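Local coordinates for Exo-beta-1,4-mannosidase (PDB 4LYP), which hydrolyses terminal beta-1,4-linked mannose residues as an exo-acting glycoside hydrolase family 5 beta-mannosidase that also shows transglycosylation activity, at residues V127-G130 with L131-L134; Y367-K370 with A371-I375; D272-D275 with F276-H280; L83-K86 with Q87-E90; I250-F253 with I254-A258. All blocks are in the same frame, centred on the assembly; numbering follows the deposited sequence. Where two conformers were deposited one is given.

Contact 1 (V127-G130 with L131-L134); sequences VFVG and LDYL
Leu131 meets Phe128 through a single branch: its CD2 lies 4.3 Å from Phe128 CE1, approaching the ring obliquely. The backbone bond at this step, from Leu131 N to Val127 O, is long and weak, whereas the next three along the second turn are sound. Asp132 follows. Its CG stands beside its own backbone N (chi1 -69°), which lays the carboxylate back along the preceding turn, with OD2 3.8 Å from Val129 CA. Both carboxylate oxygens are buried and satisfied from outside the turn: OD1 by the hydroxyl of Tyr224, OD2 by a salt bridge to Arg215 and a hydrogen bond from Thr218. The backbone bonds belong to the i to i+4 ladder of helix 125-140, which helps wrap the TIM barrel, and Asp132 ties it to the segment around Arg215. At Tyr133 the backbone N reaches Val129 O at 2.9 Å. The ring runs side by side with the Val129 side chain and offers its edge, so that Val129 CG1 sits in the ring plane, 3.5 Å from Tyr133 CE2; Arg78 adds a cation-pi contact. Leu134 N closes on Gly130 O at 2.9 Å, and its side chain leads away to pack on Ile85 of helix 78-90.

Contact 2 (Y367-K370 with A371-I375); sequences YYQK and AFNQI
Tyr368 and Phe372 both turn CG to the side of their own backbone N, opposite the carbonyl carbon (chi1 -87° and -76°), and this shared choice sends two rings, one helical turn apart, out side by side in the same direction. They do not lie flat on one another. The planes stand at 87°, with centroids 5.7 Å apart, in an offset edge-to-face pair where Tyr368 brings its edge to the face of Phe372. The touching atom is Tyr368 CD2, which lies 3.8 Å from Phe372 CZ. At its root the Phe372 side chain also leans over the backbone, its CG only 3.2 Å from Tyr368 O, the carbonyl that receives the nearly straight bond from Phe372 N (2.8 Å).

The pair occupies the inner side of helix 362-380 in the TIM barrel. There Tyr368 rests on Phe389 and Phe372 on Ser387, both of strand 386-394, while Tyr436 of helix 429-448 stacks with Phe372.

The outward side carries Gln369, Lys370 and Asn373. Gln369 runs alongside Asn373 with the amide planes nearly parallel, a tentative pairing because Gln369 is modelled in two conformers. Asn373 ND2 lies near Gln369 O, but the angle is too poor for a hydrogen bond, and this carbonyl accepts instead from Asn373 N at 2.9 Å. Lys370 extends away from the turn and its ammonium pairs with Glu366, one turn earlier. On the flank facing helix 308-329, Gln374 packs on Leu319 and its NE2 donates to the carbonyl of His316.

Contact 3 (D272-D275 with F276-H280); sequences DEYD and FDRAH
A salt bridge joins Asp275 and Arg278. Arg278 NH2 donates to Asp275 OD1 at 2.8 Å with an angle of 164°. The carboxylate oxygen lies in the guanidinium plane and uses its anti lone pair, although the two flat groups are themselves turned 79° apart. A bend at chi3 of Arg278 (60°) brings its end back over the preceding turn. The same NH2 has a second anionic partner, Glu241.

Water takes part at both charged sites. One molecule donates to Asp275 O and to Asp275 OD1, and accepts from Arg278 NE at 3.0 Å, lying at the guanidinium edge. Another, between Glu273 OE2 and Asp277 OD1, probably eases the closeness of two like charges, Glu273 OE2 and Asp277 OD2 being 4.5 Å apart.

Among the flat groups, Tyr274 stands almost perpendicular to the guanidinium, with Arg278 NH1 in the plane of the ring and 3.7 Å from Tyr274 CE2. Seen from the arginine, Tyr274 CD2 lies over one of its faces.

The helix is opened by a side-chain cap: Asp275 N meets OD1 of the N-cap residue Asp272 at 3.0 Å, from above the carboxylate plane. The backbone i to i+4 ladder starts with Phe276 N on Asp272 O. Helix 273-280 lies between strands 262-264 and 288-292 of the TIM barrel, with Phe276 and His280 on Thr288.

Acidic groups thus gather at the first turn, where they would be expected to interact favourably with the helix dipole. Arg278, held between Asp275 and Glu241, probably offsets part of their charge and links the helix to the segment leading into helix 244-257.

Contact 4 (L83-K86 with Q87-E90); sequences LEIK and QMAE
Over one and the same face of the Gln87 amide lie two carbons of the preceding turn: Leu83 CG towards the NE2 end, 3.8 Å from Gln87 NE2, and Glu84 CG towards the other, 3.9 Å from Gln87 OE1. The amide and the Glu84 carboxylate are turned only 26° from one another, yet their polar ends bond to other groups. Gln87 OE1 accepts from the hydroxyl of Tyr392, and its NE2 donates to Glu395. Arg80, the hydroxyl of Tyr62 and the backbone N of Glu395 all bond the Glu84 carboxylate and so compensate for a charge that is buried. Helix 78-90 is an outer helix of the TIM barrel, and these polar residues join it to the end of strand 386-394 and the residues after it, and to Tyr62 just past strand 53-61.

On another side the packing is apolar. Ile85 is modelled in two conformers, and in one of them its CD1 comes 3.7 Å from Met88 CE, a tentative contact; the Met88 chain bends at its last torsion, which also leaves CE near Glu84 O. Both residues rest on Leu96 of strand 95-99.

Facing outward, Lys86 and Glu90 form an i to i+4 salt bridge. Lys86 stays extended until chi4, where a turn of -77° swings NZ to 2.7 Å from Glu90 OE2, on the syn side and 16° out of the carboxylate plane. A water donates to Glu90 OE1 at 2.9 Å and accepts only weakly from Lys86 NZ. Beneath this pair Glu90 N bonds to Lys86 O at 2.9 Å.

Contact 5 (I250-F253 with I254-A258); sequences ISTF and IKKGA
Ile250 CG2 meets Ile254 CD1 at 3.9 Å on the buried side of helix 244-257, where Ile254 also packs on Trp233 and Val263. This helix is the crossover of a beta-alpha-beta unit between strands 230-234 and 262-264.

Thr252 and Lys256 lie side by side, one turn apart; the very short approach of Lys256 NZ to the threonine methyl is doubtful. Thr252 OG1 stands beside its own backbone N (chi1 -68°), where it bonds to the carbonyl of Glu248, one turn back in the same helix, and to the side-chain amide of Asn284. Ser251 OG likewise finds carbonyls of the preceding turn, at Phe247 and Glu248.

Four main-chain carbonyls, from Ile250 to Phe253, are each taken by the N of the residue four further on. Lys256 N to Thr252 O, at 2.9 Å, is the straightest (167°); Gly257 N to Phe253 O has the same length but an angle of 143°, at the last helical residue. Ala258 then leaves the helix, though its N still reaches Ile254 O at 3.0 Å. That carbonyl also accepts from Gln213.

Lys255 NZ bonds to Asp286 and to the carbonyl of His261, which probably neutralises its charge and ties the helix end to the segments flanking strand 262-264.

All five contacts lie within single outer helices of the barrel, each about 17 to 19 Å from the chain's centre, and differ in what their faces meet. Contact 1 is the most buried; contacts 2 to 5 are only partly so, with polar or charged chains outward. Contacts 1 and 4 belong to adjacent helices, which touch through Leu134 and Ile85. Contacts 3 and 5 come within about 7 Å at their nearest atoms without touching, while contacts 2 and 5 are on opposite sides of the chain's centre. Aromatic pairing marks contact 2, and salt bridges within the helix mark contacts 3 and 4. Contact 1 combines aliphatic-aromatic packing with a buried carboxylate, contact 5 an isoleucine pair with hydroxyls and a lysine satisfied by neighbours.

Contact 1 (V127-G130 with L131-L134)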
loop_
_atom_site.group_PDB
_atom_site.type_symbol
_atom_site.label_atom_id
_atom_site.label_comp_id
_atom_site.label_asym_id
_atom_site.label_seq_id
_atom_site.Cartn_x
_atom_site.Cartn_y
_atom_site.Cartn_z
ATOM N N VAL A 127 6.517 10.765 15.296
ATOM C CA VAL A 127 6.069 9.852 14.256
ATOM C C VAL A 127 6.432 10.466 12.858
ATOM O O VAL A 127 6.906 9.756 11.994
ATOM C CB VAL A 127 4.534 9.581 14.363
ATOM C CG1 VAL A 127 4.047 8.741 13.189
ATOM C CG2 VAL A 127 4.239 8.907 15.689
ATOM N N PHE A 128 6.261 11.756 12.675
ATOM C CA PHE A 128 6.649 12.380 11.432
ATOM C C PHE A 128 8.108 12.188 11.114
ATOM O O PHE A 128 8.495 11.926 9.966
ATOM C CB PHE A 128 6.234 13.860 11.460
ATOM C CG PHE A 128 5.689 14.409 10.159
ATOM C CD1 PHE A 128 6.160 14.016 8.892
ATOM C CD2 PHE A 128 4.593 15.342 10.229
ATOM C CE1 PHE A 128 5.579 14.550 7.733
ATOM C CE2 PHE A 128 4.102 15.937 9.068
ATOM C CZ PHE A 128 4.532 15.515 7.830
ATOM N N VAL A 129 8.954 12.317 12.148
ATOM C CA VAL A 129 10.392 12.085 11.926
ATOM C C VAL A 129 10.629 10.643 11.469
ATOM O O VAL A 129 11.583 10.388 10.723
ATOM C CB VAL A 129 11.156 12.509 13.214
ATOM C CG1 VAL A 129 12.588 11.936 13.194
ATOM C CG2 VAL A 129 11.188 13.999 13.383
ATOM N N GLY A 130 9.799 9.688 11.913
ATOM C CA GLY A 130 9.956 8.331 11.408
ATOM C C GLY A 130 9.791 8.268 9.902
ATOM O O GLY A 130 10.465 7.492 9.225
ATOM N N LEU A 131 8.833 9.037 9.367
ATOM C CA LEU A 131 8.669 9.078 7.898
ATOM C C LEU A 131 9.903 9.714 7.235
ATOM O O LEU A 131 10.380 9.227 6.178
ATOM C CB LEU A 131 7.366 9.860 7.552
ATOM C CG LEU A 131 6.969 9.903 6.068
ATOM C CD1 LEU A 131 6.832 8.515 5.450
ATOM C CD2 LEU A 131 5.674 10.653 5.970
ATOM N N ASP A 132 10.533 10.731 7.855
ATOM C CA ASP A 132 11.748 11.292 7.312
ATOM C C ASP A 132 12.836 10.224 7.253
ATOM O O ASP A 132 13.541 10.112 6.268
ATOM C CB ASP A 132 12.293 12.423 8.256
ATOM C CG ASP A 132 11.454 13.669 8.298
ATOM O OD1 ASP A 132 10.569 13.900 7.443
ATOM O OD2 ASP A 132 11.711 14.469 9.235
ATOM N N TYR A 133 13.014 9.443 8.323
ATOM C CA TYR A 133 14.025 8.403 8.345
ATOM C C TYR A 133 13.708 7.283 7.352
ATOM O O TYR A 133 14.616 6.762 6.700
ATOM C CB TYR A 133 14.200 7.786 9.746
ATOM C CG TYR A 133 15.129 8.549 10.630
ATOM C CD1 TYR A 133 16.471 8.401 10.501
ATOM C CD2 TYR A 133 14.634 9.495 11.547
ATOM C CE1 TYR A 133 17.357 9.133 11.325
ATOM C CE2 TYR A 133 15.490 10.228 12.360
ATOM C CZ TYR A 133 16.840 10.063 12.233
ATOM O OH TYR A 133 17.712 10.750 13.027
ATOM N N LEU A 134 12.433 6.920 7.217
ATOM C CA LEU A 134 12.051 5.942 6.201
ATOM C C LEU A 134 12.509 6.360 4.822
ATOM O O LEU A 134 13.176 5.610 4.106
ATOM C CB LEU A 134 10.535 5.725 6.288
ATOM C CG LEU A 134 9.962 4.822 5.147
ATOM C CD1 LEU A 134 10.540 3.424 5.223
ATOM C CD2 LEU A 134 8.464 4.801 5.309
#

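Contact 2 (Y367-K370 with A371-I375)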
loop_
_atom_site.group_PDB
_atom_site.type_symbol
_atom_site.label_atom_id
_atom_site.label_comp_id
_atom_site.label_asym_id
_atom_site.label_seq_id
_atom_site.Cartn_x
_atom_site.Cartn_y
_atom_site.Cartn_z
ATOM N N TYR A 367 1.336 -19.535 -5.227
ATOM C CA TYR A 367 0.510 -18.464 -5.688
ATOM C C TYR A 367 1.319 -17.254 -6.108
ATOM O O TYR A 367 1.132 -16.678 -7.181
ATOM C CB TYR A 367 -0.460 -18.092 -4.545
ATOM C CG TYR A 367 -1.482 -17.051 -4.887
ATOM C CD1 TYR A 367 -2.565 -17.299 -5.753
ATOM C CD2 TYR A 367 -1.400 -15.783 -4.234
ATOM C CE1 TYR A 367 -3.500 -16.332 -5.938
ATOM C CE2 TYR A 367 -2.379 -14.817 -4.446
ATOM C CZ TYR A 367 -3.431 -15.119 -5.287
ATOM O OH TYR A 367 -4.446 -14.202 -5.501
ATOM N N TYR A 368 2.303 -16.874 -5.242
ATOM C CA TYR A 368 3.204 -15.780 -5.576
ATOM C C TYR A 368 4.004 -16.137 -6.838
ATOM O O TYR A 368 4.142 -15.295 -7.736
ATOM C CB TYR A 368 4.235 -15.531 -4.454
ATOM C CG TYR A 368 3.828 -14.584 -3.329
ATOM C CD1 TYR A 368 2.643 -14.711 -2.591
ATOM C CD2 TYR A 368 4.719 -13.570 -2.968
ATOM C CE1 TYR A 368 2.334 -13.818 -1.562
ATOM C CE2 TYR A 368 4.428 -12.674 -1.936
ATOM C CZ TYR A 368 3.254 -12.813 -1.255
ATOM O OH TYR A 368 3.015 -11.914 -0.224
ATOM N N GLN A 369 4.562 -17.347 -6.884
ATOM C CA GLN A 369 5.430 -17.677 -7.986
ATOM C C GLN A 369 4.691 -17.603 -9.325
ATOM O O GLN A 369 5.221 -17.080 -10.307
ATOM C CB GLN A 369 6.043 -19.057 -7.789
ATOM C CG GLN A 369 6.963 -19.441 -8.959
ATOM C CD GLN A 369 7.661 -20.700 -8.621
ATOM O OE1 GLN A 369 7.032 -21.764 -8.659
ATOM N NE2 GLN A 369 8.871 -20.595 -8.169
ATOM N N LYS A 370 3.462 -18.090 -9.382
ATOM C CA LYS A 370 2.699 -18.054 -10.604
ATOM C C LYS A 370 2.305 -16.645 -10.972
ATOM O O LYS A 370 2.319 -16.252 -12.161
ATOM C CB LYS A 370 1.491 -18.973 -10.509
ATOM C CG LYS A 370 1.933 -20.421 -10.534
ATOM C CD LYS A 370 0.790 -21.395 -10.372
ATOM C CE LYS A 370 1.208 -22.840 -10.613
ATOM N NZ LYS A 370 0.041 -23.812 -10.411
ATOM N N ALA A 371 1.883 -15.824 -10.003
ATOM C CA ALA A 371 1.513 -14.432 -10.290
ATOM C C ALA A 371 2.767 -13.749 -10.841
ATOM O O ALA A 371 2.668 -12.999 -11.861
ATOM C CB ALA A 371 1.020 -13.738 -9.010
ATOM N N PHE A 372 3.904 -13.899 -10.170
ATOM C CA PHE A 372 5.137 -13.267 -10.607
ATOM C C PHE A 372 5.511 -13.689 -12.004
ATOM O O PHE A 372 5.914 -12.860 -12.811
ATOM C CB PHE A 372 6.256 -13.683 -9.641
ATOM C CG PHE A 372 6.210 -12.943 -8.278
ATOM C CD1 PHE A 372 5.612 -11.686 -8.099
ATOM C CD2 PHE A 372 6.844 -13.552 -7.177
ATOM C CE1 PHE A 372 5.662 -11.070 -6.880
ATOM C CE2 PHE A 372 6.908 -12.887 -5.963
ATOM C CZ PHE A 372 6.291 -11.662 -5.793
ATOM N N ASN A 373 5.452 -14.997 -12.332
ATOM C CA ASN A 373 5.839 -15.398 -13.646
ATOM C C ASN A 373 4.917 -14.805 -14.730
ATOM O O ASN A 373 5.383 -14.418 -15.815
ATOM C CB ASN A 373 5.824 -16.905 -13.766
ATOM C CG ASN A 373 6.998 -17.558 -13.037
ATOM O OD1 ASN A 373 8.017 -16.873 -12.754
ATOM N ND2 ASN A 373 6.878 -18.818 -12.779
ATOM N N GLN A 374 3.637 -14.643 -14.422
ATOM C CA GLN A 374 2.727 -14.008 -15.356
ATOM C C GLN A 374 3.090 -12.532 -15.512
ATOM O O GLN A 374 3.029 -11.981 -16.634
ATOM C CB GLN A 374 1.274 -14.219 -14.902
ATOM C CG GLN A 374 0.310 -13.703 -15.946
ATOM C CD GLN A 374 -1.128 -13.960 -15.530
ATOM O OE1 GLN A 374 -1.385 -14.527 -14.458
ATOM N NE2 GLN A 374 -2.104 -13.544 -16.343
ATOM N N ILE A 375 3.364 -11.843 -14.394
ATOM C CA ILE A 375 3.731 -10.458 -14.470
ATOM C C ILE A 375 5.008 -10.259 -15.301
ATOM O O ILE A 375 5.097 -9.331 -16.117
ATOM C CB ILE A 375 3.876 -9.826 -13.084
ATOM C CG1 ILE A 375 2.510 -9.747 -12.396
ATOM C CG2 ILE A 375 4.488 -8.415 -13.198
ATOM C CD1 ILE A 375 2.605 -9.500 -10.901
#

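Contact 3 (D272-D275 with F276-H280)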
loop_
_atom_site.group_PDB
_atom_site.type_symbol
_atom_site.label_atom_id
_atom_site.label_comp_id
_atom_site.label_asym_id
_atom_site.label_seq_id
_atom_site.Cartn_x
_atom_site.Cartn_y
_atom_site.Cartn_z
ATOM N N ASP A 272 -15.707 -3.558 -11.917
ATOM C CA ASP A 272 -15.809 -3.638 -13.387
ATOM C C ASP A 272 -14.986 -2.495 -14.014
ATOM O O ASP A 272 -14.355 -1.682 -13.317
ATOM C CB ASP A 272 -17.316 -3.628 -13.795
ATOM C CG ASP A 272 -18.055 -2.357 -13.351
ATOM O OD1 ASP A 272 -17.455 -1.454 -12.675
ATOM O OD2 ASP A 272 -19.290 -2.287 -13.541
ATOM N N GLU A 273 -15.080 -2.445 -15.356
ATOM C CA GLU A 273 -14.304 -1.394 -16.066
ATOM C C GLU A 273 -14.853 0.022 -15.761
ATOM O O GLU A 273 -14.112 0.963 -15.724
ATOM C CB GLU A 273 -14.301 -1.660 -17.545
ATOM C CG GLU A 273 -13.070 -0.931 -18.245
ATOM C CD GLU A 273 -12.850 -1.287 -19.737
ATOM O OE1 GLU A 273 -13.743 -1.972 -20.280
ATOM O OE2 GLU A 273 -11.836 -0.795 -20.401
ATOM N N TYR A 274 -16.169 0.150 -15.498
ATOM C CA TYR A 274 -16.753 1.450 -15.168
ATOM C C TYR A 274 -16.095 1.982 -13.895
ATOM O O TYR A 274 -15.705 3.136 -13.809
ATOM C CB TYR A 274 -18.302 1.274 -14.912
ATOM C CG TYR A 274 -18.981 2.574 -14.538
ATOM C CD1 TYR A 274 -19.457 3.403 -15.553
ATOM C CD2 TYR A 274 -19.075 3.010 -13.187
ATOM C CE1 TYR A 274 -20.043 4.638 -15.252
ATOM C CE2 TYR A 274 -19.659 4.253 -12.904
ATOM C CZ TYR A 274 -20.143 5.025 -13.944
ATOM O OH TYR A 274 -20.752 6.248 -13.659
ATOM N N ASP A 275 -15.995 1.130 -12.867
ATOM C CA ASP A 275 -15.361 1.529 -11.606
ATOM C C ASP A 275 -13.887 1.898 -11.869
ATOM O O ASP A 275 -13.363 2.880 -11.310
ATOM C CB ASP A 275 -15.462 0.373 -10.625
ATOM C CG ASP A 275 -14.673 0.575 -9.340
ATOM O OD1 ASP A 275 -15.104 1.416 -8.506
ATOM O OD2 ASP A 275 -13.679 -0.157 -9.170
ATOM N N PHE A 276 -13.200 1.063 -12.673
ATOM C CA PHE A 276 -11.797 1.363 -13.024
ATOM C C PHE A 276 -11.646 2.720 -13.662
ATOM O O PHE A 276 -10.736 3.510 -13.293
ATOM C CB PHE A 276 -11.299 0.224 -13.939
ATOM C CG PHE A 276 -9.848 0.314 -14.309
ATOM C CD1 PHE A 276 -9.444 1.025 -15.446
ATOM C CD2 PHE A 276 -8.868 -0.344 -13.521
ATOM C CE1 PHE A 276 -8.092 1.045 -15.790
ATOM C CE2 PHE A 276 -7.538 -0.307 -13.868
ATOM C CZ PHE A 276 -7.160 0.364 -15.003
ATOM N N ASP A 277 -12.485 3.041 -14.637
ATOM C CA ASP A 277 -12.392 4.313 -15.345
ATOM C C ASP A 277 -12.783 5.498 -14.465
ATOM O O ASP A 277 -12.251 6.590 -14.582
ATOM C CB ASP A 277 -13.229 4.288 -16.643
ATOM C CG ASP A 277 -12.649 3.354 -17.668
ATOM O OD1 ASP A 277 -11.476 2.935 -17.550
ATOM O OD2 ASP A 277 -13.326 3.089 -18.685
ATOM N N ARG A 278 -13.747 5.266 -13.587
ATOM C CA ARG A 278 -14.199 6.329 -12.675
ATOM C C ARG A 278 -13.004 6.834 -11.809
ATOM O O ARG A 278 -12.896 8.020 -11.519
ATOM C CB ARG A 278 -15.280 5.765 -11.763
ATOM C CG ARG A 278 -15.710 6.629 -10.632
ATOM C CD ARG A 278 -17.002 6.180 -9.965
ATOM N NE ARG A 278 -16.848 4.815 -9.422
ATOM C CZ ARG A 278 -17.839 3.977 -9.142
ATOM N NH1 ARG A 278 -19.122 4.377 -9.277
ATOM N NH2 ARG A 278 -17.564 2.700 -8.713
ATOM N N ALA A 279 -12.107 5.909 -11.437
ATOM C CA ALA A 279 -10.953 6.280 -10.638
ATOM C C ALA A 279 -9.785 6.795 -11.495
ATOM O O ALA A 279 -9.036 7.650 -11.089
ATOM C CB ALA A 279 -10.433 5.054 -9.843
ATOM N N HIS A 280 -9.603 6.168 -12.694
ATOM C CA HIS A 280 -8.328 6.340 -13.421
ATOM C C HIS A 280 -8.401 7.263 -14.637
ATOM O O HIS A 280 -7.338 7.714 -15.071
ATOM C CB HIS A 280 -7.809 4.982 -13.872
ATOM C CG HIS A 280 -7.488 4.070 -12.726
ATOM N ND1 HIS A 280 -8.064 2.862 -12.539
ATOM C CD2 HIS A 280 -6.513 4.174 -11.752
ATOM C CE1 HIS A 280 -7.539 2.276 -11.425
ATOM N NE2 HIS A 280 -6.585 3.039 -10.971
HETATM O O HOH W 1 -10.423 1.046 -19.218
HETATM O O HOH W 2 -14.049 3.966 -8.665
#

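Contact 4 (L83-K86 with Q87-E90)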
loop_
_atom_site.group_PDB
_atom_site.type_symbol
_atom_site.label_atom_id
_atom_site.label_comp_id
_atom_site.label_asym_id
_atom_site.label_seq_id
_atom_site.Cartn_x
_atom_site.Cartn_y
_atom_site.Cartn_z
ATOM N N LEU A 83 17.379 -2.337 9.198
ATOM C CA LEU A 83 17.689 -3.705 8.834
ATOM C C LEU A 83 16.668 -4.277 7.842
ATOM O O LEU A 83 17.027 -4.965 6.903
ATOM C CB LEU A 83 17.754 -4.565 10.103
ATOM C CG LEU A 83 17.976 -6.061 9.882
ATOM C CD1 LEU A 83 19.207 -6.427 9.098
ATOM C CD2 LEU A 83 17.875 -6.803 11.221
ATOM N N GLU A 84 15.392 -3.967 8.052
ATOM C CA GLU A 84 14.347 -4.507 7.182
ATOM C C GLU A 84 14.455 -3.874 5.794
ATOM O O GLU A 84 14.240 -4.576 4.778
ATOM C CB GLU A 84 13.000 -4.224 7.805
ATOM C CG GLU A 84 12.784 -5.149 9.042
ATOM C CD GLU A 84 11.488 -4.961 9.780
ATOM O OE1 GLU A 84 10.667 -4.050 9.450
ATOM O OE2 GLU A 84 11.242 -5.796 10.679
ATOM N N ILE A 85 14.785 -2.582 5.697
ATOM C CA ILE A 85 15.063 -1.972 4.375
ATOM C C ILE A 85 16.234 -2.648 3.684
ATOM O O ILE A 85 16.175 -2.972 2.508
ATOM C CB ILE A 85 15.305 -0.418 4.478
ATOM C CG1 ILE A 85 14.153 0.318 5.110
ATOM C CG2 ILE A 85 15.591 0.109 3.081
ATOM C CD1 ILE A 85 12.847 0.150 4.403
ATOM N N LYS A 86 17.319 -2.865 4.453
ATOM C CA LYS A 86 18.484 -3.590 3.899
ATOM C C LYS A 86 18.073 -4.983 3.442
ATOM O O LYS A 86 18.443 -5.427 2.293
ATOM C CB LYS A 86 19.546 -3.659 4.984
ATOM C CG LYS A 86 20.837 -4.389 4.504
ATOM C CD LYS A 86 21.902 -4.293 5.645
ATOM C CE LYS A 86 23.180 -4.963 5.177
ATOM N NZ LYS A 86 23.152 -6.429 5.201
ATOM N N GLN A 87 17.255 -5.721 4.188
ATOM C CA GLN A 87 16.799 -7.024 3.756
ATOM C C GLN A 87 16.022 -6.951 2.463
ATOM O O GLN A 87 16.165 -7.775 1.536
ATOM C CB GLN A 87 15.887 -7.712 4.823
ATOM C CG GLN A 87 16.620 -8.092 6.076
ATOM C CD GLN A 87 15.683 -8.455 7.208
ATOM O OE1 GLN A 87 14.454 -8.177 7.195
ATOM N NE2 GLN A 87 16.230 -9.046 8.263
ATOM N N MET A 88 15.150 -5.940 2.350
ATOM C CA MET A 88 14.361 -5.784 1.140
ATOM C C MET A 88 15.267 -5.413 -0.030
ATOM O O MET A 88 15.082 -5.949 -1.146
ATOM C CB MET A 88 13.220 -4.764 1.376
ATOM C CG MET A 88 12.120 -5.371 2.209
ATOM S SD MET A 88 10.653 -4.307 2.310
ATOM C CE MET A 88 11.244 -2.973 3.385
ATOM N N ALA A 89 16.275 -4.611 0.169
ATOM C CA ALA A 89 17.223 -4.284 -0.902
ATOM C C ALA A 89 17.930 -5.547 -1.351
ATOM O O ALA A 89 18.096 -5.801 -2.551
ATOM C CB ALA A 89 18.241 -3.280 -0.424
ATOM N N GLU A 90 18.280 -6.442 -0.403
ATOM C CA GLU A 90 18.998 -7.699 -0.731
ATOM C C GLU A 90 18.072 -8.639 -1.496
ATOM O O GLU A 90 18.571 -9.439 -2.282
ATOM C CB GLU A 90 19.572 -8.321 0.562
ATOM C CG GLU A 90 20.771 -7.431 1.056
ATOM C CD GLU A 90 21.223 -7.759 2.453
ATOM O OE1 GLU A 90 20.484 -8.436 3.270
ATOM O OE2 GLU A 90 22.284 -7.205 2.799
HETATM O O HOH W 3 20.471 -8.175 6.122
#

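Contact 5 (I250-F253 with I254-A258)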
loop_
_atom_site.group_PDB
_atom_site.type_symbol
_atom_site.label_atom_id
_atom_site.label_comp_id
_atom_site.label_asym_id
_atom_site.label_seq_id
_atom_site.Cartn_x
_atom_site.Cartn_y
_atom_site.Cartn_z
ATOM N N ILE A 250 -9.327 15.751 -6.195
ATOM C CA ILE A 250 -8.205 15.505 -5.299
ATOM C C ILE A 250 -6.944 15.273 -6.088
ATOM O O ILE A 250 -5.862 15.714 -5.696
ATOM C CB ILE A 250 -8.486 14.379 -4.276
ATOM C CG1 ILE A 250 -9.734 14.511 -3.429
ATOM C CG2 ILE A 250 -7.274 14.276 -3.301
ATOM C CD1 ILE A 250 -9.714 15.787 -2.576
ATOM N N SER A 251 -7.040 14.535 -7.225
ATOM C CA SER A 251 -5.806 14.304 -8.001
ATOM C C SER A 251 -5.204 15.636 -8.490
ATOM O O SER A 251 -4.014 15.800 -8.514
ATOM C CB SER A 251 -6.069 13.357 -9.155
ATOM O OG SER A 251 -6.993 13.920 -10.126
ATOM N N THR A 252 -6.077 16.578 -8.881
ATOM C CA THR A 252 -5.598 17.860 -9.404
ATOM C C THR A 252 -4.972 18.660 -8.261
ATOM O O THR A 252 -3.930 19.291 -8.436
ATOM C CB THR A 252 -6.793 18.624 -10.026
ATOM O OG1 THR A 252 -7.180 17.903 -11.154
ATOM C CG2 THR A 252 -6.407 20.085 -10.454
ATOM N N PHE A 253 -5.567 18.605 -7.059
ATOM C CA PHE A 253 -5.004 19.275 -5.890
ATOM C C PHE A 253 -3.600 18.730 -5.612
ATOM O O PHE A 253 -2.649 19.467 -5.388
ATOM C CB PHE A 253 -5.899 19.063 -4.653
ATOM C CG PHE A 253 -5.375 19.668 -3.411
ATOM C CD1 PHE A 253 -5.637 21.000 -3.109
ATOM C CD2 PHE A 253 -4.562 18.934 -2.543
ATOM C CE1 PHE A 253 -5.114 21.564 -1.921
ATOM C CE2 PHE A 253 -4.042 19.510 -1.428
ATOM C CZ PHE A 253 -4.319 20.810 -1.101
ATOM N N ILE A 254 -3.467 17.383 -5.613
ATOM C CA ILE A 254 -2.194 16.752 -5.305
ATOM C C ILE A 254 -1.135 17.125 -6.373
ATOM O O ILE A 254 -0.018 17.467 -6.012
ATOM C CB ILE A 254 -2.345 15.202 -5.222
ATOM C CG1 ILE A 254 -3.161 14.867 -4.004
ATOM C CG2 ILE A 254 -1.017 14.485 -5.206
ATOM C CD1 ILE A 254 -3.576 13.412 -3.951
ATOM N N LYS A 255 -1.534 17.085 -7.650
ATOM C CA LYS A 255 -0.601 17.397 -8.724
ATOM C C LYS A 255 -0.135 18.848 -8.650
ATOM O O LYS A 255 1.058 19.150 -8.781
ATOM C CB LYS A 255 -1.284 17.135 -10.072
ATOM C CG LYS A 255 -0.354 17.413 -11.241
ATOM C CD LYS A 255 0.821 16.520 -11.473
ATOM C CE LYS A 255 0.402 15.147 -11.872
ATOM N NZ LYS A 255 1.596 14.242 -12.300
ATOM N N LYS A 256 -1.063 19.781 -8.408
ATOM C CA LYS A 256 -0.663 21.188 -8.295
ATOM C C LYS A 256 0.253 21.389 -7.040
ATOM O O LYS A 256 1.160 22.204 -7.059
ATOM C CB LYS A 256 -1.911 22.065 -8.186
ATOM C CG LYS A 256 -2.662 22.209 -9.553
ATOM C CD LYS A 256 -3.808 23.194 -9.442
ATOM C CE LYS A 256 -4.426 23.656 -10.787
ATOM N NZ LYS A 256 -5.002 22.600 -11.634
ATOM N N GLY A 257 0.022 20.557 -5.999
ATOM C CA GLY A 257 0.869 20.671 -4.813
ATOM C C GLY A 257 2.300 20.171 -5.032
ATOM O O GLY A 257 3.201 20.638 -4.369
ATOM N N ALA A 258 2.470 19.174 -5.913
ATOM C CA ALA A 258 3.796 18.590 -6.180
ATOM C C ALA A 258 3.884 18.290 -7.676
ATOM O O ALA A 258 3.761 17.138 -8.110
ATOM C CB ALA A 258 4.017 17.289 -5.342
#